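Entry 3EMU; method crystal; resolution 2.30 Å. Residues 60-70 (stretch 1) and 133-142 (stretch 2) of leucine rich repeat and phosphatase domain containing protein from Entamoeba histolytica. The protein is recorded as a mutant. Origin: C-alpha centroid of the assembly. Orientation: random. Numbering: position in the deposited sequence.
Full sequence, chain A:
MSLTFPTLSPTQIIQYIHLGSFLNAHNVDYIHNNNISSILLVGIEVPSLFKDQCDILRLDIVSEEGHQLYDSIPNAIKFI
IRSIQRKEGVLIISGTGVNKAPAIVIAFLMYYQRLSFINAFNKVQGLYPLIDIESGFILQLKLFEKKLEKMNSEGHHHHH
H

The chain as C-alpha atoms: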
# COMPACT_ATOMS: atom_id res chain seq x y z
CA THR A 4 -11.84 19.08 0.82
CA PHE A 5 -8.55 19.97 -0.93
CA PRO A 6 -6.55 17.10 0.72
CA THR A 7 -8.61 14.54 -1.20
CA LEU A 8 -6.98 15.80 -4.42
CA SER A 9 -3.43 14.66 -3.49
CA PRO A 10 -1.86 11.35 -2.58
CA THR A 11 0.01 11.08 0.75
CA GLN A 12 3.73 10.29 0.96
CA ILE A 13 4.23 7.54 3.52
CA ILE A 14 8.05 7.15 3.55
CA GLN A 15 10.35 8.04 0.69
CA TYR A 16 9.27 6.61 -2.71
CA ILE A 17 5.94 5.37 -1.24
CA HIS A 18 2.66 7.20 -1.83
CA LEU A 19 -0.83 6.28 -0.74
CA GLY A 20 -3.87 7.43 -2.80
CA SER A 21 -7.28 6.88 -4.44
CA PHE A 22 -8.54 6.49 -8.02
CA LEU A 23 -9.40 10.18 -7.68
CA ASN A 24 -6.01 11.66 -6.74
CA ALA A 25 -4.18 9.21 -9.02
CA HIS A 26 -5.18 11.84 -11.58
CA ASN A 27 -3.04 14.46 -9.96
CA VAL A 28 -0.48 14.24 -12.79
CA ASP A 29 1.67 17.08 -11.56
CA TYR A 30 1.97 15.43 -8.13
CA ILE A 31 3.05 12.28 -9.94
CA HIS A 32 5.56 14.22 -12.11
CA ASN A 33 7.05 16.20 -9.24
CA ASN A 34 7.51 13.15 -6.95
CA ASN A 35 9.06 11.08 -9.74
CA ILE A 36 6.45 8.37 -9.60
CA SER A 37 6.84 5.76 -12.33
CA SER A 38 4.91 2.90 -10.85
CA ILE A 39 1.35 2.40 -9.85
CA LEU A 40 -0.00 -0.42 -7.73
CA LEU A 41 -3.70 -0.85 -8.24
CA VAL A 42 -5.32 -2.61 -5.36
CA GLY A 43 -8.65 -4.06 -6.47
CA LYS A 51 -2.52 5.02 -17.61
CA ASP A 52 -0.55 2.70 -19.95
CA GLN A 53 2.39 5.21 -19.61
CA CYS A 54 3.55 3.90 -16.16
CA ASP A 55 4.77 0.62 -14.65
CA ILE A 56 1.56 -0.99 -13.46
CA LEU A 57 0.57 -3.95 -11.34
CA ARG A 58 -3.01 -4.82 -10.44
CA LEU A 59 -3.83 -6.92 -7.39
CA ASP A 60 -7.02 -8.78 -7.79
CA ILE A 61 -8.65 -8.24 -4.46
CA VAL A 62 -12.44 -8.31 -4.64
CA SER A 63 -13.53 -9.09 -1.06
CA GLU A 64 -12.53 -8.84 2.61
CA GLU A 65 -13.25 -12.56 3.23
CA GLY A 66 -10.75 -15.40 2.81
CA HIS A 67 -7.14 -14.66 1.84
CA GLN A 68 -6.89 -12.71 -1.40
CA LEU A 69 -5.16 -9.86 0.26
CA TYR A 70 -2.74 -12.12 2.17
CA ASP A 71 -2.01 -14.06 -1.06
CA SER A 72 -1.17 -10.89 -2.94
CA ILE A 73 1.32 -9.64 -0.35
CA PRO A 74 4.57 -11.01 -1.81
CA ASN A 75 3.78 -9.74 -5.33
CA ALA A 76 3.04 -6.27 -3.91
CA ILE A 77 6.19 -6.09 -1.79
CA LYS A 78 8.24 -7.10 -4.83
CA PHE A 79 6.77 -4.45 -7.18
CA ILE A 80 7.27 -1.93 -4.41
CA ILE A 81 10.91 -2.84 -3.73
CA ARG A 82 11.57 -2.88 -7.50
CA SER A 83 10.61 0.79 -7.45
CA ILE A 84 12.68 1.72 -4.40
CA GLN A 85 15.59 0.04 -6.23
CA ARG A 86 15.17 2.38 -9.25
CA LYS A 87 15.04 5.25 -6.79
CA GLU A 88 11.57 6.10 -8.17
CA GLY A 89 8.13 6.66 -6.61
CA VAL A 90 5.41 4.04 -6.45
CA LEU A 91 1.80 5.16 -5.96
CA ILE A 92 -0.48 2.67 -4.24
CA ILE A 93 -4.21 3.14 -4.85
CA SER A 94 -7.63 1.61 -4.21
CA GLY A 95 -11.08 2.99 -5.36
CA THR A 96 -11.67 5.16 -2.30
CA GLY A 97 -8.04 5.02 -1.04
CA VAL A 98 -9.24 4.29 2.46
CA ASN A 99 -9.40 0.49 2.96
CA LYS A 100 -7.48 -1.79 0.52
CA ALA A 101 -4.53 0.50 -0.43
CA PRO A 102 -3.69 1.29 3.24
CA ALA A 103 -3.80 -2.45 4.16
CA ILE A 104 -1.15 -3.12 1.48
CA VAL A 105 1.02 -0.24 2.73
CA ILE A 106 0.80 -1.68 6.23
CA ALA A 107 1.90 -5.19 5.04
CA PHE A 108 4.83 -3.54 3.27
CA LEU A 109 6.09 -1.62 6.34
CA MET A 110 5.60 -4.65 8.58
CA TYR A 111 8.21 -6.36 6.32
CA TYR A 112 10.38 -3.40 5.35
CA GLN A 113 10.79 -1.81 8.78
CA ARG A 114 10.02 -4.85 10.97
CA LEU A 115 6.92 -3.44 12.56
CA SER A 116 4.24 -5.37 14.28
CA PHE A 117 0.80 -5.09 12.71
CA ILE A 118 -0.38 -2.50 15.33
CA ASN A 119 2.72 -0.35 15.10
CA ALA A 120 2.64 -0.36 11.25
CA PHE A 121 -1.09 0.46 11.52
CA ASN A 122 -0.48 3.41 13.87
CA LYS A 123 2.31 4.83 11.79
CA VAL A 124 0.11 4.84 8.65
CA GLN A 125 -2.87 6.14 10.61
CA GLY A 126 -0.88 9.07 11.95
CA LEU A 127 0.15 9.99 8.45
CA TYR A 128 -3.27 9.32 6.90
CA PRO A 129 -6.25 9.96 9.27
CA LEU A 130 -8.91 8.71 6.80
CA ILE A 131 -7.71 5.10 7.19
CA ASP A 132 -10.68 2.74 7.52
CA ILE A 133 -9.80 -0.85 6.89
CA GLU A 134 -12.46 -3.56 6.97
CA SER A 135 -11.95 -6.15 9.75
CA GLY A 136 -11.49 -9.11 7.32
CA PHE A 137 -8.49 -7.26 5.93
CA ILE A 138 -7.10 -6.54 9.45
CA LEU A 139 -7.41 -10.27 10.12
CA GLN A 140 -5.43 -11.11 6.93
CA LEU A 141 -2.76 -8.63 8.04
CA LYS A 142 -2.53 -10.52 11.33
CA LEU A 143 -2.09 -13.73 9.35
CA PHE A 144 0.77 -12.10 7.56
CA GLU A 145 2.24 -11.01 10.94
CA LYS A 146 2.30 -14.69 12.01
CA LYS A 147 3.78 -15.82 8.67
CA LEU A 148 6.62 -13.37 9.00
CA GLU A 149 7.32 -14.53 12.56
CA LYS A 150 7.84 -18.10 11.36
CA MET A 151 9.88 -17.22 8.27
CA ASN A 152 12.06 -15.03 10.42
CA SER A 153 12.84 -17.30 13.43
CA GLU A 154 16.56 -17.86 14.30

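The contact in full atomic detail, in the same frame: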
# COMPACT_ATOMS: atom_id res chain seq x y z
N ASP A 60 -5.66 -8.45 -7.54
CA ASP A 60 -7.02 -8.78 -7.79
C ASP A 60 -7.80 -9.05 -6.52
O ASP A 60 -8.23 -10.16 -6.27
CB ASP A 60 -7.07 -10.03 -8.65
CG ASP A 60 -7.89 -9.81 -9.86
OD1 ASP A 60 -9.12 -10.04 -9.73
OD2 ASP A 60 -7.30 -9.35 -10.89
N ILE A 61 -7.98 -8.03 -5.70
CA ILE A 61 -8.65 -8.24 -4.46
C ILE A 61 -10.08 -7.73 -4.57
O ILE A 61 -10.31 -6.53 -4.71
CB ILE A 61 -7.87 -7.60 -3.30
CG1 ILE A 61 -6.43 -8.11 -3.32
CG2 ILE A 61 -8.57 -7.91 -2.00
CD1 ILE A 61 -5.47 -7.26 -2.60
N VAL A 62 -11.03 -8.67 -4.55
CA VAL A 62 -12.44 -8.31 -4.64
C VAL A 62 -13.26 -8.41 -3.37
O VAL A 62 -14.37 -7.87 -3.36
CB VAL A 62 -13.22 -9.05 -5.80
CG1 VAL A 62 -12.84 -8.44 -7.18
CG2 VAL A 62 -13.03 -10.61 -5.76
N SER A 63 -12.78 -9.07 -2.33
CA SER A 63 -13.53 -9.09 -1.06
C SER A 63 -12.66 -9.14 0.19
O SER A 63 -11.46 -9.42 0.09
CB SER A 63 -14.59 -10.21 -1.03
OG SER A 63 -14.03 -11.53 -0.90
N GLU A 64 -13.25 -8.85 1.34
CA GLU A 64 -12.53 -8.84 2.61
C GLU A 64 -12.46 -10.24 3.26
O GLU A 64 -11.72 -10.44 4.19
CB GLU A 64 -13.12 -7.79 3.58
CG GLU A 64 -14.07 -8.36 4.61
CD GLU A 64 -14.80 -7.33 5.48
OE1 GLU A 64 -15.58 -6.49 4.94
OE2 GLU A 64 -14.59 -7.37 6.71
N GLU A 65 -13.22 -11.19 2.73
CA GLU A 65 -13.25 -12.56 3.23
C GLU A 65 -12.11 -13.40 2.63
O GLU A 65 -11.55 -13.04 1.57
CB GLU A 65 -14.59 -13.28 2.93
CG GLU A 65 -15.83 -12.57 3.37
CD GLU A 65 -16.41 -11.67 2.25
OE1 GLU A 65 -16.90 -12.22 1.21
OE2 GLU A 65 -16.42 -10.42 2.42
N GLY A 66 -11.81 -14.52 3.28
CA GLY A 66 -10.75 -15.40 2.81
C GLY A 66 -9.37 -14.75 2.85
O GLY A 66 -9.05 -14.04 3.79
N HIS A 67 -8.58 -14.97 1.80
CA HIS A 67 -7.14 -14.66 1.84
C HIS A 67 -6.58 -14.08 0.56
O HIS A 67 -5.42 -14.32 0.24
CB HIS A 67 -6.30 -15.90 2.21
CG HIS A 67 -6.77 -17.16 1.56
ND1 HIS A 67 -6.38 -17.54 0.29
CD2 HIS A 67 -7.62 -18.13 1.99
CE1 HIS A 67 -6.98 -18.67 -0.04
NE2 HIS A 67 -7.73 -19.05 0.98
N GLN A 68 -7.38 -13.29 -0.15
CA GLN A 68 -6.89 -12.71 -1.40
C GLN A 68 -5.90 -11.62 -1.13
O GLN A 68 -4.98 -11.42 -1.88
CB GLN A 68 -8.03 -12.13 -2.25
CG GLN A 68 -9.11 -13.11 -2.61
CD GLN A 68 -10.36 -12.43 -3.24
OE1 GLN A 68 -10.69 -11.28 -2.94
NE2 GLN A 68 -11.06 -13.16 -4.08
N LEU A 69 -6.12 -10.88 -0.06
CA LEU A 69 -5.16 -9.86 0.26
C LEU A 69 -3.81 -10.48 0.72
O LEU A 69 -2.75 -10.16 0.17
CB LEU A 69 -5.74 -8.83 1.24
CG LEU A 69 -4.73 -7.70 1.48
CD1 LEU A 69 -5.30 -6.30 1.19
CD2 LEU A 69 -4.11 -7.81 2.90
N TYR A 70 -3.87 -11.35 1.72
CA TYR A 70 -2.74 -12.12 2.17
C TYR A 70 -1.94 -12.68 0.97
O TYR A 70 -0.72 -12.45 0.86
CB TYR A 70 -3.27 -13.29 3.00
CG TYR A 70 -2.22 -14.22 3.49
CD1 TYR A 70 -1.46 -13.89 4.62
CD2 TYR A 70 -1.95 -15.44 2.83
CE1 TYR A 70 -0.46 -14.73 5.10
CE2 TYR A 70 -0.97 -16.32 3.31
CZ TYR A 70 -0.21 -15.96 4.47
OH TYR A 70 0.79 -16.76 4.99
N ILE A 133 -10.04 0.44 7.54
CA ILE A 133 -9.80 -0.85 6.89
C ILE A 133 -10.83 -1.81 7.41
O ILE A 133 -10.97 -1.92 8.61
CB ILE A 133 -8.33 -1.38 7.17
CG1 ILE A 133 -7.32 -0.37 6.63
CG2 ILE A 133 -8.13 -2.80 6.55
CD1 ILE A 133 -5.85 -0.57 7.06
N GLU A 134 -11.53 -2.51 6.54
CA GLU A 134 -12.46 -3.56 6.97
C GLU A 134 -11.81 -4.67 7.82
O GLU A 134 -10.68 -5.09 7.57
CB GLU A 134 -13.18 -4.18 5.76
CG GLU A 134 -13.96 -3.18 4.92
CD GLU A 134 -14.65 -3.82 3.70
OE1 GLU A 134 -14.13 -4.79 3.08
OE2 GLU A 134 -15.75 -3.32 3.36
N SER A 135 -12.53 -5.16 8.82
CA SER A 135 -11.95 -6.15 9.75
C SER A 135 -11.45 -7.48 9.11
O SER A 135 -10.47 -8.05 9.61
CB SER A 135 -12.91 -6.46 10.90
OG SER A 135 -14.06 -7.09 10.38
N GLY A 136 -12.07 -7.98 8.04
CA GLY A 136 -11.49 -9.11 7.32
C GLY A 136 -10.08 -8.84 6.76
O GLY A 136 -9.22 -9.74 6.72
N PHE A 137 -9.82 -7.61 6.34
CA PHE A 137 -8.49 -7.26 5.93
C PHE A 137 -7.49 -7.18 7.09
O PHE A 137 -6.35 -7.61 6.92
CB PHE A 137 -8.49 -5.99 5.10
CG PHE A 137 -9.06 -6.20 3.71
CD1 PHE A 137 -8.71 -7.34 2.97
CD2 PHE A 137 -9.95 -5.27 3.15
CE1 PHE A 137 -9.22 -7.55 1.70
CE2 PHE A 137 -10.48 -5.47 1.86
CZ PHE A 137 -10.10 -6.59 1.13
N ILE A 138 -7.92 -6.63 8.24
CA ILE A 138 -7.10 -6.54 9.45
C ILE A 138 -6.66 -7.97 9.86
O ILE A 138 -5.48 -8.23 10.16
CB ILE A 138 -7.87 -5.90 10.64
CG1 ILE A 138 -8.18 -4.40 10.42
CG2 ILE A 138 -7.09 -6.07 11.95
CD1 ILE A 138 -7.02 -3.56 10.05
N LEU A 139 -7.63 -8.88 9.82
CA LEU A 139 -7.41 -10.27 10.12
C LEU A 139 -6.34 -10.90 9.19
O LEU A 139 -5.44 -11.59 9.67
CB LEU A 139 -8.73 -10.98 9.94
CG LEU A 139 -9.08 -12.19 10.77
CD1 LEU A 139 -8.81 -11.91 12.25
CD2 LEU A 139 -10.57 -12.50 10.50
N GLN A 140 -6.46 -10.67 7.88
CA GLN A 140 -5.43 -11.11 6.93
C GLN A 140 -4.05 -10.49 7.19
O GLN A 140 -3.01 -11.10 6.89
CB GLN A 140 -5.86 -10.82 5.49
CG GLN A 140 -7.06 -11.64 5.04
CD GLN A 140 -7.48 -11.38 3.58
OE1 GLN A 140 -6.70 -11.64 2.64
NE2 GLN A 140 -8.73 -10.90 3.38
N LEU A 141 -4.03 -9.26 7.71
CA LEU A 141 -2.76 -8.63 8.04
C LEU A 141 -2.13 -9.34 9.25
O LEU A 141 -0.93 -9.51 9.32
CB LEU A 141 -2.93 -7.14 8.30
CG LEU A 141 -3.12 -6.27 7.03
CD1 LEU A 141 -3.41 -4.82 7.42
CD2 LEU A 141 -1.90 -6.36 6.05
N LYS A 142 -2.99 -9.77 10.18
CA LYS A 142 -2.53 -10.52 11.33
C LYS A 142 -1.99 -11.89 10.92
O LYS A 142 -1.09 -12.39 11.55
CB LYS A 142 -3.63 -10.61 12.40
CG LYS A 142 -3.72 -9.34 13.19
CD LYS A 142 -4.94 -9.32 14.10
CE LYS A 142 -5.10 -7.94 14.79
NZ LYS A 142 -6.43 -7.84 15.50
O HOH W 1 -9.70 -11.60 0.71

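The polar part of this contact is organised by two side chains, Gln 140 and Glu 64, each of which serves backbone groups of the other stretch. Gln 140 points its CA-to-CB bond toward the other stretch, and its side chain meets the start of the helix that begins at Gln 68. Gln 140 OE1 accepts from Tyr 70 N at 3.0 Å with an N-H...O angle of 166°, a well-directed bond; a second, weak bond comes from Leu 69 N, 2.9 Å from the same OE1 but at only 120°. Gln 68 N lies 3.3 Å from Gln 140 OE1, yet the angle is poor and no bond is assigned. That amide is satisfied instead by a water, whose oxygen accepts from Gln 68 N at 3.0 Å and from Gln 140 NE2 at 2.9 Å, while donating to Ser 63 O at 2.9 Å and Glu 65 O at 2.5 Å. Gln 140 NE2 also donates to Glu 64 O at 3.1 Å, weakly, at 128°.

At the other helix start, Glu 64 OE2 accepts from Gly 136 N at 2.9 Å and 159°, satisfying an amide in the first turn, where no preceding helical carbonyl is available. Glu 64 OE1 is less comfortably placed: it lies 2.9 Å from Glu 134 OE1, a pairing of two acceptors of like charge. Close backbone packing accompanies these bonds. An ideal CB on Gly 136 would fall 2.3 Å from Glu 64 O, a clash, so glycine permits the approach.

Between the polar clusters, Phe 137 supplies apolar contact. Glu 64 CA sits 3.8 Å from the centroid of the Phe 137 ring, 21° off its normal, a CH-pi arrangement over one face. Ile 61 CG2 reaches Phe 137 CZ at 3.7 Å, and Leu 69 CB reaches Phe 137 CE1 at 3.7 Å.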